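GEO10716p1 (Drosophila melanogaster, PDB 7BTG) probably removes phosphate from phosphorylated arginine side chains, as an arginine phosphatase of the low-molecular-weight protein tyrosine phosphatase family. Local coordinates at residues 19-24 against 148-153; 74-79 against 106-111; 80-85 against 91-96. The protein carries 1 engineered substitution. All coordinates share one frame; numbering follows the deposited sequence.

Contacts 2 and 3 are neighbours, with centres about 6 Å apart. Both use the parallel sheet, on its adjoining strands 81-84 and 107-110. Backbone pairing joins them there, and Phe76 of contact 2 packs on Met96 of contact 3. Contact 1 lies about 18 Å from contact 3 between centres. It pairs two helices, and its Phe149 meets Tyr81 and Phe83 of the strand in contact 3. Within each of contacts 1 and 3 the touching residues are buried and aliphatic. Contact 2 is only partly buried and mixes an aromatic ring, a thiol and backbone carbonyls. Along the chain, contact 3 nests inside contact 2, and contact 2 inside contact 1.

Contact 1: 19-24 against 148-153; sequences AILKHL and RFLQHY. With PO4 (phosphate ion), chain C.
Leu150 presents its forked end to Leu21 and Leu24, which lie three residues apart on one flank of helix 13-27. Its CD1 does most of the touching. That methyl meets Leu24 at two points, 3.7 Å from Leu24 CD1 and 3.8 Å from Leu24 CB. Leu21 brings a single methyl to the fork of Leu150. Leu21 CD1 is 4.0 Å from Leu150 CD1 and 4.1 Å from Leu150 CD2. The side chains of both pairs cross obliquely. Leu21 has CG anti to its backbone N (chi1 -179°), whereas Leu24 has CG anti to its carbonyl carbon (chi1 -72°). With these torsions both CD1 methyls reach Leu150 from positions about one turn apart. The backbones stay well apart, with Leu24 CA and Leu150 CA 8.9 Å from each other. With an alanine in place of Leu150, Leu21 and Leu24 would probably lose their shared methyl partner and a gap would open between the helices.

Trp33 also packs on Leu150, and Leu21 rests on Val35 of strand 34-39. Phe149, next to Leu150, sets its ring edge-to-face with Phe83 and Tyr81 of the sheet. Lys22 points another way: its NZ makes a weak hydrogen bond of 3.2 Å to O1 of a phosphate ion, probably from the crystallisation liquor, and a salt bridge to Glu18. The leucine cluster joins helix 13-27 to the C-terminal helix 133-154, two helices packed on the same side of the parallel sheet, as in the Rossmann-like alpha/beta fold of low-molecular-weight phosphatases.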
loop_
_atom_site.group_PDB
_atom_site.type_symbol
_atom_site.label_atom_id
_atom_site.label_comp_id
_atom_site.label_asym_id
_atom_site.label_seq_id
_atom_site.Cartn_x
_atom_site.Cartn_y
_atom_site.Cartn_z
ATOM N N ALA A 19 -2.367 -1.322 -7.303
ATOM C CA ALA A 19 -2.604 -1.169 -8.732
ATOM C C ALA A 19 -1.721 -0.074 -9.330
ATOM O O ALA A 19 -1.225 -0.213 -10.458
ATOM C CB ALA A 19 -4.078 -0.857 -8.971
ATOM N N ILE A 20 -1.523 1.020 -8.583
ATOM C CA ILE A 20 -0.691 2.135 -9.038
ATOM C C ILE A 20 0.745 1.683 -9.268
ATOM O O ILE A 20 1.345 1.956 -10.316
ATOM C CB ILE A 20 -0.746 3.287 -8.022
ATOM C CG1 ILE A 20 -1.976 4.154 -8.276
ATOM C CG2 ILE A 20 0.550 4.103 -8.062
ATOM C CD1 ILE A 20 -2.265 5.141 -7.172
ATOM N N LEU A 21 1.327 1.005 -8.280
ATOM C CA LEU A 21 2.706 0.563 -8.406
ATOM C C LEU A 21 2.831 -0.508 -9.475
ATOM O O LEU A 21 3.847 -0.575 -10.182
ATOM C CB LEU A 21 3.223 0.036 -7.068
ATOM C CG LEU A 21 4.679 -0.407 -7.162
ATOM C CD1 LEU A 21 5.498 0.794 -7.615
ATOM C CD2 LEU A 21 5.209 -0.988 -5.851
ATOM N N LYS A 22 1.813 -1.367 -9.592
ATOM C CA LYS A 22 1.792 -2.343 -10.676
ATOM C C LYS A 22 1.882 -1.656 -12.037
ATOM O O LYS A 22 2.614 -2.119 -12.922
ATOM C CB LYS A 22 0.535 -3.207 -10.591
ATOM C CG LYS A 22 0.763 -4.537 -9.909
ATOM C CD LYS A 22 -0.547 -5.252 -9.576
ATOM C CE LYS A 22 -0.253 -6.616 -8.948
ATOM N NZ LYS A 22 -1.482 -7.437 -8.821
ATOM N N HIS A 23 1.155 -0.543 -12.213
ATOM C CA HIS A 23 1.222 0.211 -13.459
ATOM C C HIS A 23 2.603 0.821 -13.660
ATOM O O HIS A 23 3.205 0.678 -14.729
ATOM C CB HIS A 23 0.154 1.301 -13.482
ATOM C CG HIS A 23 0.099 2.072 -14.770
ATOM N ND1 HIS A 23 0.013 1.459 -16.004
ATOM C CD2 HIS A 23 0.126 3.406 -15.015
ATOM C CE1 HIS A 23 -0.014 2.381 -16.952
ATOM N NE2 HIS A 23 0.053 3.570 -16.380
ATOM N N LEU A 24 3.129 1.487 -12.632
ATOM C CA LEU A 24 4.440 2.111 -12.749
ATOM C C LEU A 24 5.502 1.119 -13.212
ATOM O O LEU A 24 6.312 1.445 -14.089
ATOM C CB LEU A 24 4.839 2.755 -11.420
ATOM C CG LEU A 24 4.079 4.030 -11.055
ATOM C CD1 LEU A 24 4.493 4.497 -9.664
ATOM C CD2 LEU A 24 4.295 5.154 -12.090
ATOM N N ARG A 148 8.535 8.583 -5.767
ATOM C CA ARG A 148 9.806 8.850 -5.102
ATOM C C ARG A 148 10.438 7.572 -4.578
ATOM O O ARG A 148 11.665 7.453 -4.572
ATOM C CB ARG A 148 9.613 9.882 -3.992
ATOM C CG ARG A 148 9.097 11.181 -4.558
ATOM C CD ARG A 148 9.360 12.363 -3.694
ATOM N NE ARG A 148 8.795 13.557 -4.312
ATOM C CZ ARG A 148 9.426 14.310 -5.211
ATOM N NH1 ARG A 148 10.652 14.002 -5.595
ATOM N NH2 ARG A 148 8.829 15.374 -5.725
ATOM N N PHE A 149 9.624 6.594 -4.182
ATOM C CA PHE A 149 10.176 5.323 -3.730
ATOM C C PHE A 149 10.950 4.624 -4.843
ATOM O O PHE A 149 12.038 4.084 -4.612
ATOM C CB PHE A 149 9.068 4.412 -3.201
ATOM C CG PHE A 149 9.488 2.967 -3.084
ATOM C CD1 PHE A 149 8.962 2.005 -3.933
ATOM C CD2 PHE A 149 10.426 2.583 -2.159
ATOM C CE1 PHE A 149 9.336 0.683 -3.838
ATOM C CE2 PHE A 149 10.822 1.255 -2.060
ATOM C CZ PHE A 149 10.277 0.308 -2.905
ATOM N N LEU A 150 10.386 4.595 -6.055
ATOM C CA LEU A 150 11.065 3.916 -7.157
ATOM C C LEU A 150 12.356 4.639 -7.521
ATOM O O LEU A 150 13.388 4.005 -7.765
ATOM C CB LEU A 150 10.142 3.833 -8.371
ATOM C CG LEU A 150 8.949 2.879 -8.370
ATOM C CD1 LEU A 150 8.014 3.278 -9.491
ATOM C CD2 LEU A 150 9.400 1.438 -8.546
ATOM N N GLN A 151 12.305 5.972 -7.543
ATOM C CA GLN A 151 13.481 6.795 -7.781
ATOM C C GLN A 151 14.595 6.468 -6.807
ATOM O O GLN A 151 15.773 6.547 -7.167
ATOM C CB GLN A 151 13.090 8.267 -7.673
ATOM C CG GLN A 151 14.191 9.252 -7.979
ATOM C CD GLN A 151 14.087 10.526 -7.147
ATOM O OE1 GLN A 151 13.030 11.157 -7.087
ATOM N NE2 GLN A 151 15.185 10.900 -6.491
ATOM N N HIS A 152 14.246 6.081 -5.576
ATOM C CA HIS A 152 15.259 5.830 -4.556
ATOM C C HIS A 152 15.808 4.416 -4.625
ATOM O O HIS A 152 16.983 4.203 -4.317
ATOM C CB HIS A 152 14.688 6.089 -3.162
ATOM C CG HIS A 152 14.311 7.519 -2.918
ATOM N ND1 HIS A 152 13.980 8.388 -3.940
ATOM C CD2 HIS A 152 14.221 8.236 -1.771
ATOM C CE1 HIS A 152 13.697 9.576 -3.433
ATOM N NE2 HIS A 152 13.836 9.511 -2.119
ATOM N N TYR A 153 14.986 3.442 -5.024
ATOM C CA TYR A 153 15.465 2.066 -5.057
ATOM C C TYR A 153 16.384 1.826 -6.247
ATOM O O TYR A 153 17.325 1.032 -6.149
ATOM C CB TYR A 153 14.281 1.095 -5.067
ATOM C CG TYR A 153 14.592 -0.268 -5.654
ATOM C CD1 TYR A 153 15.051 -1.313 -4.857
ATOM C CD2 TYR A 153 14.425 -0.505 -7.015
ATOM C CE1 TYR A 153 15.332 -2.564 -5.413
ATOM C CE2 TYR A 153 14.705 -1.734 -7.573
ATOM C CZ TYR A 153 15.155 -2.761 -6.776
ATOM O OH TYR A 153 15.427 -3.982 -7.368
HETATM P P PO4 C . -4.075 -9.677 -6.638
HETATM O O1 PO4 C . -3.011 -10.012 -7.662
HETATM O O2 PO4 C . -4.788 -8.387 -6.999
HETATM O O3 PO4 C . -5.090 -10.791 -6.624
HETATM O O4 PO4 C . -3.420 -9.641 -5.261
#

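Contact 2: 74-79 against 106-111; sequences QDFYDF and CKIQLL
The Phe76 ring receives Ile108 at its edge, with Ile108 CD1 in the ring plane and 3.9 Å from Phe76 CE1. These two side chains cross at about a right angle. Cys106 comes to the same ring obliquely. Its SG is 5.2 Å from the ring centroid, 69° off the normal, in a Cys sulfur-aromatic contact. The nearest ring atom is Phe76 CD1, 4.0 Å from Cys106 SG. The second ring, Phe79, has the carbonyl oxygen of Asp75 at its edge and in its plane, and it packs on Leu4 of strand 2-7.

Cys106 sits where the chain enters strand 107-110. Its SG lies between backbone N and carbonyl carbon, the crowded position (chi1 58°), which brings the sulfur beside the Phe76 ring. Cys106 SG is 3.3 Å from Phe76 O. Cys106 CB lies 3.1 Å from Phe79 O.

Met96 and Ala97 of helix 87-99 also pack on Phe76. The contact probably rests mainly on apolar packing and a weak sulfur-aromatic attraction, which would set short helix 73-78 against the start of strand 107-110, an outer strand of the sheet.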
loop_
_atom_site.group_PDB
_atom_site.type_symbol
_atom_site.label_atom_id
_atom_site.label_comp_id
_atom_site.label_asym_id
_atom_site.label_seq_id
_atom_site.Cartn_x
_atom_site.Cartn_y
_atom_site.Cartn_z
ATOM N N GLN A 74 3.388 -15.349 7.208
ATOM C CA GLN A 74 4.199 -15.642 6.027
ATOM C C GLN A 74 4.555 -14.380 5.267
ATOM O O GLN A 74 5.652 -14.277 4.702
ATOM C CB GLN A 74 3.461 -16.597 5.082
ATOM C CG GLN A 74 3.790 -18.065 5.270
ATOM C CD GLN A 74 5.159 -18.468 4.724
ATOM O OE1 GLN A 74 5.906 -17.652 4.159
ATOM N NE2 GLN A 74 5.492 -19.746 4.892
ATOM N N ASP A 75 3.642 -13.411 5.251
ATOM C CA ASP A 75 3.886 -12.176 4.522
ATOM C C ASP A 75 5.168 -11.493 4.986
ATOM O O ASP A 75 5.916 -10.954 4.169
ATOM C CB ASP A 75 2.688 -11.247 4.673
ATOM C CG ASP A 75 1.502 -11.721 3.886
ATOM O OD1 ASP A 75 1.720 -12.201 2.760
ATOM O OD2 ASP A 75 0.363 -11.618 4.385
ATOM N N PHE A 76 5.457 -11.535 6.284
ATOM C CA PHE A 76 6.614 -10.823 6.807
ATOM C C PHE A 76 7.942 -11.405 6.331
ATOM O O PHE A 76 8.964 -10.707 6.382
ATOM C CB PHE A 76 6.557 -10.817 8.332
ATOM C CG PHE A 76 5.529 -9.881 8.881
ATOM C CD1 PHE A 76 5.884 -8.606 9.289
ATOM C CD2 PHE A 76 4.195 -10.262 8.957
ATOM C CE1 PHE A 76 4.933 -7.738 9.788
ATOM C CE2 PHE A 76 3.239 -9.389 9.462
ATOM C CZ PHE A 76 3.615 -8.123 9.867
ATOM N N TYR A 77 7.951 -12.656 5.881
ATOM C CA TYR A 77 9.148 -13.287 5.350
ATOM C C TYR A 77 9.221 -13.257 3.830
ATOM O O TYR A 77 10.299 -13.496 3.278
ATOM C CB TYR A 77 9.226 -14.746 5.811
ATOM C CG TYR A 77 9.260 -14.925 7.316
ATOM C CD1 TYR A 77 10.417 -14.681 8.032
ATOM C CD2 TYR A 77 8.143 -15.348 8.008
ATOM C CE1 TYR A 77 10.457 -14.855 9.389
ATOM C CE2 TYR A 77 8.177 -15.526 9.373
ATOM C CZ TYR A 77 9.335 -15.283 10.050
ATOM O OH TYR A 77 9.378 -15.451 11.402
ATOM N N ASP A 78 8.113 -12.971 3.146
ATOM C CA ASP A 78 8.054 -13.036 1.693
ATOM C C ASP A 78 8.083 -11.672 1.011
ATOM O O ASP A 78 7.864 -11.609 -0.197
ATOM C CB ASP A 78 6.795 -13.782 1.243
ATOM C CG ASP A 78 6.770 -15.231 1.708
ATOM O OD1 ASP A 78 7.856 -15.831 1.901
ATOM O OD2 ASP A 78 5.652 -15.762 1.879
ATOM N N PHE A 79 8.310 -10.578 1.730
ATOM C CA PHE A 79 8.319 -9.285 1.059
ATOM C C PHE A 79 9.540 -8.493 1.488
ATOM O O PHE A 79 10.061 -8.674 2.590
ATOM C CB PHE A 79 7.036 -8.479 1.325
ATOM C CG PHE A 79 5.829 -9.024 0.618
ATOM C CD1 PHE A 79 5.503 -8.585 -0.651
ATOM C CD2 PHE A 79 5.036 -9.999 1.213
ATOM C CE1 PHE A 79 4.400 -9.108 -1.316
ATOM C CE2 PHE A 79 3.939 -10.517 0.565
ATOM C CZ PHE A 79 3.612 -10.075 -0.700
ATOM N N CYS A 106 11.987 -8.067 6.281
ATOM C CA CYS A 106 11.262 -7.075 5.508
ATOM C C CYS A 106 11.461 -5.701 6.136
ATOM O O CYS A 106 11.528 -5.559 7.363
ATOM C CB CYS A 106 9.779 -7.421 5.464
ATOM S SG CYS A 106 9.059 -7.533 7.109
ATOM N N LYS A 107 11.560 -4.685 5.297
ATOM C CA LYS A 107 11.513 -3.317 5.779
ATOM C C LYS A 107 10.052 -2.882 5.881
ATOM O O LYS A 107 9.283 -3.039 4.927
ATOM C CB LYS A 107 12.305 -2.405 4.847
ATOM C CG LYS A 107 13.680 -2.986 4.510
ATOM C CD LYS A 107 14.652 -1.937 4.018
ATOM C CE LYS A 107 16.088 -2.322 4.362
ATOM N NZ LYS A 107 16.468 -1.830 5.721
ATOM N N ILE A 108 9.674 -2.361 7.045
ATOM C CA ILE A 108 8.316 -1.911 7.314
ATOM C C ILE A 108 8.346 -0.395 7.465
ATOM O O ILE A 108 9.010 0.132 8.364
ATOM C CB ILE A 108 7.740 -2.573 8.575
ATOM C CG1 ILE A 108 7.691 -4.101 8.412
ATOM C CG2 ILE A 108 6.368 -1.989 8.871
ATOM C CD1 ILE A 108 7.592 -4.871 9.738
ATOM N N GLN A 109 7.624 0.317 6.599
ATOM C CA GLN A 109 7.785 1.761 6.544
ATOM C C GLN A 109 6.456 2.434 6.244
ATOM O O GLN A 109 5.575 1.866 5.591
ATOM C CB GLN A 109 8.839 2.177 5.481
ATOM C CG GLN A 109 10.221 1.520 5.666
ATOM C CD GLN A 109 11.179 1.739 4.485
ATOM O OE1 GLN A 109 10.781 2.159 3.401
ATOM N NE2 GLN A 109 12.447 1.458 4.711
ATOM N N LEU A 110 6.326 3.655 6.748
ATOM C CA LEU A 110 5.242 4.541 6.353
ATOM C C LEU A 110 5.432 4.903 4.888
ATOM O O LEU A 110 6.466 5.468 4.520
ATOM C CB LEU A 110 5.285 5.776 7.243
ATOM C CG LEU A 110 4.098 6.700 7.384
ATOM C CD1 LEU A 110 2.933 5.963 8.019
ATOM C CD2 LEU A 110 4.525 7.865 8.243
ATOM N N LEU A 111 4.464 4.546 4.038
ATOM C CA LEU A 111 4.624 4.801 2.607
ATOM C C LEU A 111 4.811 6.284 2.329
ATOM O O LEU A 111 5.639 6.676 1.495
ATOM C CB LEU A 111 3.414 4.278 1.827
ATOM C CG LEU A 111 3.298 4.791 0.385
ATOM C CD1 LEU A 111 4.407 4.209 -0.460
ATOM C CD2 LEU A 111 1.942 4.442 -0.220
#

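Contact 3: 80-85 against 91-96; sequences DYIFAM and LELEHM
Leu93 drops one methyl onto two residues of strand 81-84. Leu93 CD1 is 3.9 Å from Ile82 CG2 and 4.1 Å from Ala84 CB. Ile82 and Leu93 meet at a slant, CG2 against CD1, and each offers a branch end to the other. With CG1 of Ile82 beside the backbone N (chi1 -61°), CG2 is left anti to that N and meets Leu93. Ala84 adds its lone methyl two residues further along the same strand face. The backbones come nearest here, with Ala84 CA 8.0 Å from Leu93 CA, and the small alanine side chain probably allows it. Ile71, Val6, Ile108 and Phe76 also pack on Leu93, and Leu4, Val6 and Phe76 on Ile82, so the tight part is thoroughly aliphatic and aromatic. Phe83, between the two touching strand residues, points away from the helix.

Strand 81-84, helix 87-99 and strand 107-110 form a beta-alpha-beta crossover unit. Within residues 91-96, Leu93 makes the contact with the first strand. Near the turn that joins them, the backbone N of Met85 is hydrogen-bonded to Asn89 OD1.

The other side of the helix is looser and more polar. Glu92 makes a salt bridge to Arg41. His95 is exposed and folds back on its own helix, with a hydrogen bond of 3.0 Å from His95 ND1 to Leu91 O. The N-H...O angle is 151°. The oxygen lies close to the imidazole plane, but the donor stands above the carbonyl plane, 40° out of it. The backbone N of His95 reaches Leu91 O from the opposite face, so one carbonyl is gripped twice and the ring is tethered along the outer surface of helix 87-99.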
loop_
_atom_site.group_PDB
_atom_site.type_symbol
_atom_site.label_atom_id
_atom_site.label_comp_id
_atom_site.label_asym_id
_atom_site.label_seq_id
_atom_site.Cartn_x
_atom_site.Cartn_y
_atom_site.Cartn_z
ATOM N N ASP A 80 10.005 -7.630 0.586
ATOM C CA ASP A 80 11.130 -6.751 0.872
ATOM C C ASP A 80 10.676 -5.466 1.552
ATOM O O ASP A 80 11.369 -4.937 2.429
ATOM C CB ASP A 80 11.884 -6.417 -0.427
ATOM C CG ASP A 80 12.282 -7.668 -1.213
ATOM O OD1 ASP A 80 13.054 -8.497 -0.682
ATOM O OD2 ASP A 80 11.821 -7.820 -2.362
ATOM N N TYR A 81 9.532 -4.943 1.135
ATOM C CA TYR A 81 8.947 -3.749 1.719
ATOM C C TYR A 81 7.509 -4.061 2.084
ATOM O O TYR A 81 6.808 -4.725 1.318
ATOM C CB TYR A 81 9.017 -2.559 0.748
ATOM C CG TYR A 81 10.406 -1.996 0.655
ATOM C CD1 TYR A 81 10.784 -0.940 1.456
ATOM C CD2 TYR A 81 11.361 -2.558 -0.205
ATOM C CE1 TYR A 81 12.068 -0.425 1.406
ATOM C CE2 TYR A 81 12.656 -2.041 -0.277
ATOM C CZ TYR A 81 13.001 -0.971 0.540
ATOM O OH TYR A 81 14.270 -0.427 0.521
ATOM N N ILE A 82 7.094 -3.622 3.267
ATOM C CA ILE A 82 5.694 -3.602 3.674
ATOM C C ILE A 82 5.381 -2.166 4.064
ATOM O O ILE A 82 6.005 -1.618 4.980
ATOM C CB ILE A 82 5.411 -4.565 4.835
ATOM C CG1 ILE A 82 5.733 -6.002 4.433
ATOM C CG2 ILE A 82 3.984 -4.455 5.246
ATOM C CD1 ILE A 82 5.558 -6.991 5.564
ATOM N N PHE A 83 4.465 -1.546 3.340
ATOM C CA PHE A 83 4.161 -0.130 3.483
ATOM C C PHE A 83 2.859 0.043 4.248
ATOM O O PHE A 83 1.824 -0.493 3.842
ATOM C CB PHE A 83 4.068 0.547 2.118
ATOM C CG PHE A 83 5.401 0.675 1.426
ATOM C CD1 PHE A 83 6.428 1.399 2.017
ATOM C CD2 PHE A 83 5.628 0.071 0.204
ATOM C CE1 PHE A 83 7.653 1.512 1.408
ATOM C CE2 PHE A 83 6.850 0.185 -0.412
ATOM C CZ PHE A 83 7.862 0.919 0.188
ATOM N N ALA A 84 2.927 0.780 5.351
ATOM C CA ALA A 84 1.754 1.252 6.071
ATOM C C ALA A 84 1.264 2.580 5.501
ATOM O O ALA A 84 2.043 3.381 4.979
ATOM C CB ALA A 84 2.098 1.427 7.556
ATOM N N MET A 85 -0.041 2.815 5.604
ATOM C CA MET A 85 -0.584 4.125 5.249
ATOM C C MET A 85 -0.571 5.087 6.425
ATOM O O MET A 85 -0.419 6.304 6.224
ATOM C CB MET A 85 -2.019 3.980 4.730
ATOM C CG MET A 85 -2.143 2.981 3.623
ATOM S SD MET A 85 -1.296 3.570 2.096
ATOM C CE MET A 85 -0.862 1.984 1.393
ATOM N N LEU A 91 2.411 0.845 13.646
ATOM C CA LEU A 91 2.624 0.301 14.985
ATOM C C LEU A 91 2.106 -1.124 15.096
ATOM O O LEU A 91 2.743 -1.965 15.739
ATOM C CB LEU A 91 1.956 1.176 16.047
ATOM C CG LEU A 91 2.590 2.533 16.306
ATOM C CD1 LEU A 91 2.168 3.033 17.669
ATOM C CD2 LEU A 91 4.090 2.430 16.212
ATOM N N GLU A 92 0.950 -1.415 14.486
ATOM C CA GLU A 92 0.440 -2.775 14.554
ATOM C C GLU A 92 1.345 -3.715 13.780
ATOM O O GLU A 92 1.557 -4.862 14.199
ATOM C CB GLU A 92 -0.992 -2.851 14.026
ATOM C CG GLU A 92 -1.973 -1.967 14.787
ATOM C CD GLU A 92 -3.427 -2.169 14.373
ATOM O OE1 GLU A 92 -3.724 -3.100 13.602
ATOM O OE2 GLU A 92 -4.279 -1.403 14.859
ATOM N N LEU A 93 1.910 -3.238 12.656
ATOM C CA LEU A 93 2.788 -4.098 11.869
ATOM C C LEU A 93 4.123 -4.288 12.563
ATOM O O LEU A 93 4.741 -5.352 12.442
ATOM C CB LEU A 93 3.012 -3.517 10.475
ATOM C CG LEU A 93 1.915 -3.545 9.419
ATOM C CD1 LEU A 93 2.292 -2.625 8.265
ATOM C CD2 LEU A 93 1.674 -4.967 8.901
ATOM N N GLU A 94 4.586 -3.270 13.283
ATOM C CA GLU A 94 5.822 -3.431 14.028
ATOM C C GLU A 94 5.648 -4.408 15.193
ATOM O O GLU A 94 6.497 -5.276 15.396
ATOM C CB GLU A 94 6.316 -2.057 14.478
ATOM C CG GLU A 94 7.074 -1.359 13.358
ATOM C CD GLU A 94 7.304 0.105 13.616
ATOM O OE1 GLU A 94 6.639 0.689 14.492
ATOM O OE2 GLU A 94 8.173 0.672 12.947
ATOM N N HIS A 95 4.560 -4.291 15.966
ATOM C CA HIS A 95 4.260 -5.300 16.984
ATOM C C HIS A 95 4.171 -6.681 16.363
ATOM O O HIS A 95 4.732 -7.643 16.892
ATOM C CB HIS A 95 2.946 -4.989 17.716
ATOM C CG HIS A 95 3.074 -3.981 18.820
ATOM N ND1 HIS A 95 3.287 -2.645 18.584
ATOM C CD2 HIS A 95 3.014 -4.120 20.166
ATOM C CE1 HIS A 95 3.352 -1.997 19.734
ATOM N NE2 HIS A 95 3.194 -2.869 20.712
ATOM N N MET A 96 3.458 -6.798 15.238
ATOM C CA MET A 96 3.321 -8.097 14.592
ATOM C C MET A 96 4.686 -8.682 14.266
ATOM O O MET A 96 4.999 -9.807 14.673
ATOM C CB MET A 96 2.454 -7.984 13.338
ATOM C CG MET A 96 1.709 -9.265 12.985
ATOM S SD MET A 96 0.552 -9.103 11.594
ATOM C CE MET A 96 -0.126 -7.493 11.936
#